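Local coordinates for protein TetR family transcriptional regulator (Rhodococcus erythropolis, PDB 4ZA6) that probably binds operator DNA as a TetR-family repressor, QsdR, and so controls the degradation of N-acyl-homoserine lactone quorum-sensing signals, at residues A[9-14]-A[52-57]; A[17-22]-A[92-97]; A[24-29]-A[42-47]. All blocks are in the same frame, centred on the assembly; numbering follows the deposited sequence.

Interaction 1 (A[9-14]-A[52-57])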
loop_
_atom_site.group_PDB
_atom_site.type_symbol
_atom_site.label_atom_id
_atom_site.label_comp_id
_atom_site.label_asym_id
_atom_site.label_seq_id
_atom_site.Cartn_x
_atom_site.Cartn_y
_atom_site.Cartn_z
ATOM N N ARG A 9 -3.884 14.115 -14.978
ATOM C CA ARG A 9 -2.821 15.118 -15.033
ATOM C C ARG A 9 -2.463 15.525 -13.608
ATOM O O ARG A 9 -1.284 15.564 -13.268
ATOM C CB ARG A 9 -3.256 16.346 -15.841
ATOM C CG ARG A 9 -3.261 16.120 -17.342
ATOM C CD ARG A 9 -3.395 17.440 -18.054
ATOM N NE ARG A 9 -3.936 17.285 -19.408
ATOM C CZ ARG A 9 -5.200 17.526 -19.745
ATOM N NH1 ARG A 9 -6.069 17.950 -18.834
ATOM N NH2 ARG A 9 -5.601 17.353 -20.994
ATOM N N ALA A 10 -3.488 15.745 -12.760
ATOM C CA ALA A 10 -3.309 16.126 -11.355
ATOM C C ALA A 10 -2.573 15.070 -10.542
ATOM O O ALA A 10 -1.623 15.415 -9.844
ATOM C CB ALA A 10 -4.645 16.486 -10.716
ATOM N N ILE A 11 -2.981 13.784 -10.647
ATOM C CA ILE A 11 -2.327 12.690 -9.907
ATOM C C ILE A 11 -0.906 12.468 -10.415
ATOM O O ILE A 11 0.012 12.317 -9.607
ATOM C CB ILE A 11 -3.156 11.383 -9.914
ATOM C CG1 ILE A 11 -4.595 11.624 -9.406
ATOM C CG2 ILE A 11 -2.438 10.247 -9.135
ATOM C CD1 ILE A 11 -5.563 10.499 -9.779
ATOM N N ASP A 12 -0.717 12.472 -11.749
ATOM C CA ASP A 12 0.603 12.291 -12.331
ATOM C C ASP A 12 1.590 13.346 -11.854
ATOM O O ASP A 12 2.742 13.012 -11.563
ATOM C CB ASP A 12 0.538 12.256 -13.865
ATOM C CG ASP A 12 -0.106 11.006 -14.435
ATOM O OD1 ASP A 12 -0.463 10.100 -13.641
ATOM O OD2 ASP A 12 -0.236 10.918 -15.671
ATOM N N THR A 13 1.142 14.610 -11.767
ATOM C CA THR A 13 1.972 15.725 -11.316
ATOM C C THR A 13 2.271 15.579 -9.837
ATOM O O THR A 13 3.420 15.727 -9.436
ATOM C CB THR A 13 1.354 17.082 -11.755
ATOM O OG1 THR A 13 1.087 17.039 -13.174
ATOM C CG2 THR A 13 2.258 18.264 -11.452
ATOM N N ALA A 14 1.248 15.255 -9.034
ATOM C CA ALA A 14 1.389 15.036 -7.581
ATOM C C ALA A 14 2.340 13.848 -7.287
ATOM O O ALA A 14 3.187 13.957 -6.413
ATOM C CB ALA A 14 0.031 14.804 -6.959
ATOM N N GLY A 52 -3.113 10.292 -0.500
ATOM C CA GLY A 52 -3.630 8.934 -0.363
ATOM C C GLY A 52 -3.800 8.246 -1.707
ATOM O O GLY A 52 -3.450 7.080 -1.849
ATOM N N THR A 53 -4.302 8.973 -2.718
ATOM C CA THR A 53 -4.496 8.446 -4.086
ATOM C C THR A 53 -3.163 8.123 -4.707
ATOM O O THR A 53 -3.026 7.075 -5.321
ATOM C CB THR A 53 -5.267 9.479 -4.917
ATOM O OG1 THR A 53 -6.514 9.715 -4.270
ATOM C CG2 THR A 53 -5.475 9.041 -6.377
ATOM N N VAL A 54 -2.184 9.041 -4.554
ATOM C CA VAL A 54 -0.824 8.941 -5.075
ATOM C C VAL A 54 -0.160 7.681 -4.486
ATOM O O VAL A 54 0.392 6.863 -5.223
ATOM C CB VAL A 54 -0.045 10.256 -4.747
ATOM C CG1 VAL A 54 1.476 10.065 -4.818
ATOM C CG2 VAL A 54 -0.488 11.403 -5.664
ATOM N N LEU A 55 -0.253 7.522 -3.163
ATOM C CA LEU A 55 0.322 6.390 -2.433
ATOM C C LEU A 55 -0.397 5.084 -2.723
ATOM O O LEU A 55 0.256 4.052 -2.767
ATOM C CB LEU A 55 0.347 6.677 -0.928
ATOM C CG LEU A 55 1.215 7.858 -0.498
ATOM C CD1 LEU A 55 1.099 8.112 1.009
ATOM C CD2 LEU A 55 2.657 7.661 -0.935
ATOM N N ALA A 56 -1.722 5.133 -2.959
ATOM C CA ALA A 56 -2.507 3.942 -3.313
ATOM C C ALA A 56 -2.084 3.437 -4.699
ATOM O O ALA A 56 -1.949 2.238 -4.888
ATOM C CB ALA A 56 -3.987 4.285 -3.323
ATOM N N GLU A 57 -1.868 4.347 -5.672
ATOM C CA GLU A 57 -1.432 3.945 -7.018
ATOM C C GLU A 57 -0.016 3.322 -6.962
ATOM O O GLU A 57 0.228 2.333 -7.637
ATOM C CB GLU A 57 -1.491 5.130 -8.010
ATOM C CG GLU A 57 -2.915 5.534 -8.372
ATOM C CD GLU A 57 -3.070 6.504 -9.526
ATOM O OE1 GLU A 57 -2.048 6.870 -10.149
ATOM O OE2 GLU A 57 -4.218 6.914 -9.799
#
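Arg9 O is the best-held polar atom here, gripped twice from one turn further on: by Thr13 N at 3.0 Å and by Thr13 OG1 at 2.8 Å, the hydroxyl lying above the carbonyl plane. That grip turns the threonine hydroxyl back onto its own helix, while the neighbouring side chains Ile11 and Ala14 point to helix 47-69. The contact is a crossing of the first helix of the TetR-type N-terminal bundle with the long fourth helix, 47-69, that leads on to the regulatory domain. The axes of the two short segments pass 9.7 Å apart at -77°, and no hydrogen bond joins them.

Ile11 carries most of the contact. Its CG1 arm, beside the backbone N (chi1 -54°), carries CD1 to Thr53 CG2 at 3.7 Å, the two side chains crossing at about a right angle. Its CG2 meets the carboxylate of Glu57, an extended chain whose OE2 is in a salt bridge with Arg8; Asp12 OD1 pairs with the same arginine, which probably eases the repulsion between the two acids. Beside it, Val54 turns CG2 to Ala14, CG2 to CB 3.7 Å.

Interaction 2 (A[17-22]-A[92-97])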
loop_
_atom_site.group_PDB
_atom_site.type_symbol
_atom_site.label_atom_id
_atom_site.label_comp_id
_atom_site.label_asym_id
_atom_site.label_seq_id
_atom_site.Cartn_x
_atom_site.Cartn_y
_atom_site.Cartn_z
ATOM N N MET A 17 6.027 14.826 -7.668
ATOM C CA MET A 17 6.467 15.559 -6.488
ATOM C C MET A 17 6.848 14.565 -5.387
ATOM O O MET A 17 7.889 14.739 -4.765
ATOM C CB MET A 17 5.368 16.513 -6.000
ATOM C CG MET A 17 5.145 17.694 -6.922
ATOM S SD MET A 17 3.618 18.601 -6.538
ATOM C CE MET A 17 4.217 19.701 -5.289
ATOM N N TYR A 18 6.041 13.497 -5.192
ATOM C CA TYR A 18 6.307 12.438 -4.203
ATOM C C TYR A 18 7.621 11.724 -4.552
ATOM O O TYR A 18 8.512 11.655 -3.711
ATOM C CB TYR A 18 5.130 11.445 -4.096
ATOM C CG TYR A 18 5.434 10.181 -3.302
ATOM C CD1 TYR A 18 5.708 10.236 -1.939
ATOM C CD2 TYR A 18 5.412 8.930 -3.913
ATOM C CE1 TYR A 18 6.008 9.083 -1.211
ATOM C CE2 TYR A 18 5.715 7.771 -3.202
ATOM C CZ TYR A 18 6.008 7.851 -1.848
ATOM O OH TYR A 18 6.283 6.706 -1.143
ATOM N N LEU A 19 7.770 11.310 -5.825
ATOM C CA LEU A 19 8.957 10.649 -6.354
ATOM C C LEU A 19 10.203 11.518 -6.309
ATOM O O LEU A 19 11.308 10.987 -6.191
ATOM C CB LEU A 19 8.694 10.189 -7.777
ATOM C CG LEU A 19 9.545 9.039 -8.244
ATOM C CD1 LEU A 19 9.195 7.735 -7.500
ATOM C CD2 LEU A 19 9.452 8.873 -9.734
ATOM N N ALA A 20 10.029 12.848 -6.409
ATOM C CA ALA A 20 11.140 13.801 -6.352
ATOM C C ALA A 20 11.475 14.228 -4.907
ATOM O O ALA A 20 12.402 15.006 -4.697
ATOM C CB ALA A 20 10.838 15.016 -7.224
ATOM N N GLU A 21 10.751 13.666 -3.923
ATOM C CA GLU A 21 10.864 13.900 -2.479
ATOM C C GLU A 21 10.518 15.326 -2.090
ATOM O O GLU A 21 11.083 15.893 -1.157
ATOM C CB GLU A 21 12.212 13.435 -1.903
ATOM C CG GLU A 21 12.571 12.001 -2.233
ATOM C CD GLU A 21 13.878 11.505 -1.647
ATOM O OE1 GLU A 21 14.439 12.176 -0.749
ATOM O OE2 GLU A 21 14.341 10.432 -2.093
ATOM N N GLU A 22 9.571 15.901 -2.806
ATOM C CA GLU A 22 9.109 17.255 -2.563
ATOM C C GLU A 22 7.792 17.136 -1.824
ATOM O O GLU A 22 6.984 16.279 -2.194
ATOM C CB GLU A 22 8.866 17.990 -3.896
ATOM C CG GLU A 22 10.098 18.135 -4.773
ATOM C CD GLU A 22 9.882 18.684 -6.171
ATOM O OE1 GLU A 22 8.835 19.326 -6.423
ATOM O OE2 GLU A 22 10.797 18.507 -7.007
ATOM N N SER A 92 12.072 1.966 0.335
ATOM C CA SER A 92 11.674 3.133 -0.467
ATOM C C SER A 92 12.248 4.426 0.066
ATOM O O SER A 92 11.898 4.825 1.169
ATOM C CB SER A 92 10.158 3.251 -0.524
ATOM O OG SER A 92 9.761 4.389 -1.270
ATOM N N THR A 93 13.085 5.108 -0.737
ATOM C CA THR A 93 13.687 6.402 -0.367
ATOM C C THR A 93 12.628 7.526 -0.367
ATOM O O THR A 93 12.611 8.351 0.554
ATOM C CB THR A 93 14.892 6.708 -1.248
ATOM O OG1 THR A 93 14.587 6.294 -2.575
ATOM C CG2 THR A 93 16.129 6.007 -0.771
ATOM N N GLU A 94 11.713 7.519 -1.367
ATOM C CA GLU A 94 10.600 8.470 -1.469
ATOM C C GLU A 94 9.642 8.377 -0.268
ATOM O O GLU A 94 9.259 9.403 0.301
ATOM C CB GLU A 94 9.867 8.388 -2.825
ATOM C CG GLU A 94 9.294 7.031 -3.207
ATOM C CD GLU A 94 10.207 6.076 -3.962
ATOM O OE1 GLU A 94 11.387 6.426 -4.201
ATOM O OE2 GLU A 94 9.737 4.965 -4.309
ATOM N N LEU A 95 9.298 7.145 0.155
ATOM C CA LEU A 95 8.456 6.968 1.341
ATOM C C LEU A 95 9.190 7.482 2.572
ATOM O O LEU A 95 8.614 8.246 3.344
ATOM C CB LEU A 95 8.029 5.505 1.557
ATOM C CG LEU A 95 7.123 5.306 2.780
ATOM C CD1 LEU A 95 5.806 6.069 2.620
ATOM C CD2 LEU A 95 6.885 3.853 3.056
ATOM N N ARG A 96 10.468 7.095 2.720
ATOM C CA ARG A 96 11.342 7.490 3.828
ATOM C C ARG A 96 11.381 9.002 4.026
ATOM O O ARG A 96 11.274 9.460 5.160
ATOM C CB ARG A 96 12.761 6.914 3.633
ATOM C CG ARG A 96 13.507 6.646 4.936
ATOM C CD ARG A 96 14.591 5.598 4.765
ATOM N NE ARG A 96 14.062 4.231 4.825
ATOM C CZ ARG A 96 13.963 3.504 5.936
ATOM N NH1 ARG A 96 14.351 4.006 7.103
ATOM N NH2 ARG A 96 13.471 2.270 5.889
ATOM N N ALA A 97 11.507 9.773 2.924
ATOM C CA ALA A 97 11.521 11.236 2.940
ATOM C C ALA A 97 10.172 11.775 3.404
ATOM O O ALA A 97 10.134 12.723 4.181
ATOM C CB ALA A 97 11.853 11.780 1.545
HETATM O O HOH W 1 8.767 11.653 -1.158
HETATM O O HOH W 2 13.853 8.551 -3.946
#
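Tyr18 opens the contact at the C-terminal end of helix 4-19. Its CG stands anti to the backbone N (chi1 169°), which sends the ring out toward the start of helix 93-101. Glu94 lies across one face: its CB sits 4.2 Å from the centroid of the Tyr18 ring, 17° off the normal and displaced toward the rim, a CH-pi contact. Beyond CB the glutamate bends at chi2, and CG comes within 3.6 Å of Tyr18 CZ. The carboxylate ends up nearly perpendicular to the ring. Tyr18 OH rests against Leu95, 3.4 Å from its CB, but is hydrogen-bonded to a methylpentanediol molecule, probably from the crystallisation liquor. Leu95 N is already spent on Ser92 OG, the N-cap of helix 93-101, in a nearly straight bond (163°). Tyr18 O and Glu94 O both accept from one water, a bridge between the two backbones.

Leu19 runs beside Glu94, its CD1 near the carboxylate carbon. The helix then ends in a Schellman motif: Glu21 has positive phi, with Glu22 N bonded to Met17 O and Glu21 N to Tyr18 O. From this turn the extended Glu21 side chain reaches across the first turn of helix 93-101, OE1 lying 3.5 Å from Ala97 CB. Its OE2 accepts from a second water at 2.7 Å. That water also donates a longer bond to Glu94 OE1 and accepts from Thr93 OG1.

One helix end thus meets one helix start, joining what is, by family, the DNA-binding bundle to the C-terminal regulatory domain. No direct hydrogen bond crosses the junction; water carries the polar links, and by standing between the carboxylates of Glu21 and Glu94 it probably softens the repulsion of their like charges.

Interaction 3 (A[24-29]-A[42-47]); sequences LDMSLL and RWVGNR
The guanidinium of Arg47 has Leu24 CB over one face, 4.0 Å above its plane and set toward the rim. CG of the arginine is anti to the backbone N, and the chain runs extended to NE, so the flat end arrives beside the Leu24 backbone with NE 2.8 Å from Leu24 O. NH1 of Arg47 forms a salt bridge with Glu102, in the regulatory part of the chain.

Met26 packs nearer the backbone of the same arginine. Its CG lies 3.8 Å from Arg47 CB, the two chains crossing obliquely. Bends at chi2 and chi3 then swing CE against the turn, 3.6 Å from Gly45 O and 4.1 Å from Val44 CG2. Leu50 of helix 47-69 also touches Leu24, Met26 and Val44, closing this small apolar cluster.

Asp25 caps helix 26-33, its OD1 taking Leu28 N at 3.1 Å and, weakly, Ser27 N, while Asn46 caps helix 47-69, its OD1 accepting from Glu49 N. Gly45, with positive phi, ends helix 37-44. Helices 26-33 and 37-44 correspond by order and topology to the helix-turn-helix of TetR regulators, the second being the probable DNA-recognition helix; this contact packs the start of the first against the turn leaving the second and against Arg47, which begins helix 47-69.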
loop_
_atom_site.group_PDB
_atom_site.type_symbol
_atom_site.label_atom_id
_atom_site.label_comp_id
_atom_site.label_asym_id
_atom_site.label_seq_id
_atom_site.Cartn_x
_atom_site.Cartn_y
_atom_site.Cartn_z
ATOM N N LEU A 24 3.868 17.758 -0.884
ATOM C CA LEU A 24 2.727 18.014 -1.771
ATOM C C LEU A 24 2.092 19.387 -1.542
ATOM O O LEU A 24 1.036 19.498 -0.915
ATOM C CB LEU A 24 1.679 16.899 -1.655
ATOM C CG LEU A 24 0.972 16.508 -2.934
ATOM C CD1 LEU A 24 1.882 15.630 -3.788
ATOM C CD2 LEU A 24 -0.299 15.732 -2.620
ATOM N N ASP A 25 2.707 20.422 -2.108
ATOM C CA ASP A 25 2.256 21.803 -2.001
ATOM C C ASP A 25 1.159 22.031 -3.024
ATOM O O ASP A 25 1.438 22.043 -4.220
ATOM C CB ASP A 25 3.444 22.749 -2.253
ATOM C CG ASP A 25 3.195 24.207 -1.920
ATOM O OD1 ASP A 25 2.162 24.751 -2.365
ATOM O OD2 ASP A 25 4.058 24.818 -1.258
ATOM N N MET A 26 -0.096 22.180 -2.548
ATOM C CA MET A 26 -1.297 22.359 -3.373
ATOM C C MET A 26 -1.273 23.611 -4.234
ATOM O O MET A 26 -1.798 23.586 -5.352
ATOM C CB MET A 26 -2.591 22.227 -2.553
ATOM C CG MET A 26 -2.801 20.855 -1.943
ATOM S SD MET A 26 -2.743 19.443 -3.108
ATOM C CE MET A 26 -4.465 19.106 -3.292
ATOM N N SER A 27 -0.577 24.665 -3.776
ATOM C CA SER A 27 -0.412 25.899 -4.542
ATOM C C SER A 27 0.570 25.677 -5.699
ATOM O O SER A 27 0.286 26.098 -6.825
ATOM C CB SER A 27 0.043 27.044 -3.640
ATOM O OG SER A 27 -1.077 27.637 -3.007
ATOM N N LEU A 28 1.715 24.993 -5.417
ATOM C CA LEU A 28 2.750 24.635 -6.399
ATOM C C LEU A 28 2.062 23.720 -7.442
ATOM O O LEU A 28 2.159 23.977 -8.638
ATOM C CB LEU A 28 3.868 23.856 -5.681
ATOM C CG LEU A 28 5.345 24.183 -5.971
ATOM C CD1 LEU A 28 6.187 24.024 -4.711
ATOM C CD2 LEU A 28 5.923 23.238 -7.020
ATOM N N LEU A 29 1.305 22.698 -6.976
ATOM C CA LEU A 29 0.567 21.779 -7.853
ATOM C C LEU A 29 -0.419 22.517 -8.776
ATOM O O LEU A 29 -0.384 22.304 -9.997
ATOM C CB LEU A 29 -0.156 20.708 -7.030
ATOM C CG LEU A 29 -0.987 19.639 -7.780
ATOM C CD1 LEU A 29 -0.235 19.023 -8.944
ATOM C CD2 LEU A 29 -1.320 18.527 -6.854
ATOM N N ARG A 42 -11.729 20.847 -6.288
ATOM C CA ARG A 42 -12.881 20.236 -6.954
ATOM C C ARG A 42 -12.475 18.955 -7.679
ATOM O O ARG A 42 -13.234 17.982 -7.667
ATOM C CB ARG A 42 -13.495 21.234 -7.937
ATOM C CG ARG A 42 -14.967 20.992 -8.248
ATOM C CD ARG A 42 -15.632 22.188 -8.919
ATOM N NE ARG A 42 -14.989 22.559 -10.184
ATOM C CZ ARG A 42 -14.403 23.730 -10.414
ATOM N NH1 ARG A 42 -14.389 24.669 -9.476
ATOM N NH2 ARG A 42 -13.840 23.977 -11.587
ATOM N N TRP A 43 -11.257 18.929 -8.256
ATOM C CA TRP A 43 -10.751 17.772 -8.991
ATOM C C TRP A 43 -10.277 16.623 -8.129
ATOM O O TRP A 43 -10.576 15.478 -8.447
ATOM C CB TRP A 43 -9.606 18.183 -9.936
ATOM C CG TRP A 43 -10.019 18.984 -11.151
ATOM C CD1 TRP A 43 -11.274 19.405 -11.485
ATOM C CD2 TRP A 43 -9.137 19.507 -12.156
ATOM N NE1 TRP A 43 -11.234 20.125 -12.662
ATOM C CE2 TRP A 43 -9.935 20.189 -13.101
ATOM C CE3 TRP A 43 -7.749 19.433 -12.366
ATOM C CZ2 TRP A 43 -9.388 20.820 -14.227
ATOM C CZ3 TRP A 43 -7.212 20.038 -13.493
ATOM C CH2 TRP A 43 -8.030 20.693 -14.426
ATOM N N VAL A 44 -9.456 16.906 -7.103
ATOM C CA VAL A 44 -8.823 15.862 -6.294
ATOM C C VAL A 44 -9.097 15.884 -4.777
ATOM O O VAL A 44 -8.675 14.971 -4.064
ATOM C CB VAL A 44 -7.303 15.805 -6.586
ATOM C CG1 VAL A 44 -7.020 15.408 -8.038
ATOM C CG2 VAL A 44 -6.618 17.125 -6.221
ATOM N N GLY A 45 -9.770 16.916 -4.297
ATOM C CA GLY A 45 -10.018 17.052 -2.870
ATOM C C GLY A 45 -8.832 17.714 -2.206
ATOM O O GLY A 45 -7.994 18.328 -2.882
ATOM N N ASN A 46 -8.750 17.609 -0.880
ATOM C CA ASN A 46 -7.641 18.214 -0.154
ATOM C C ASN A 46 -6.313 17.447 -0.376
ATOM O O ASN A 46 -6.289 16.413 -1.060
ATOM C CB ASN A 46 -7.985 18.394 1.343
ATOM C CG ASN A 46 -8.286 17.122 2.106
ATOM O OD1 ASN A 46 -7.616 16.090 1.973
ATOM N ND2 ASN A 46 -9.270 17.188 2.982
ATOM N N ARG A 47 -5.221 17.985 0.184
ATOM C CA ARG A 47 -3.859 17.479 0.142
ATOM C C ARG A 47 -3.754 16.031 0.648
ATOM O O ARG A 47 -3.013 15.236 0.061
ATOM C CB ARG A 47 -2.989 18.419 0.992
ATOM C CG ARG A 47 -1.498 18.269 0.827
ATOM C CD ARG A 47 -0.807 19.037 1.944
ATOM N NE ARG A 47 0.654 18.997 1.839
ATOM C CZ ARG A 47 1.415 18.011 2.308
ATOM N NH1 ARG A 47 0.858 16.951 2.887
ATOM N NH2 ARG A 47 2.737 18.062 2.172
#

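In the fold
Interactions 1 and 3 both lie where the N-terminal bundle meets helix 47-69, with centres 10 Å apart; interaction 3 is nested in the chain loop closed by interaction 1. Ala10 CB against Val44 CG1 (3.7 Å) joins them, as does Thr13 CG2 against Leu29 CD1. Interaction 1 is the buried one and mostly apolar, interaction 3 is partly buried and mixes a thioether with an arginine, and interaction 2 lies at the surface and leans on water. Interactions 1 and 2 share helix 4-19, and Leu55 CD2 reaches Tyr18 CZ at 3.5 Å. Met17 CE, packed near Asp25, links interactions 2 and 3. Helix 4-19 thus serves both the bundle core and the regulatory domain.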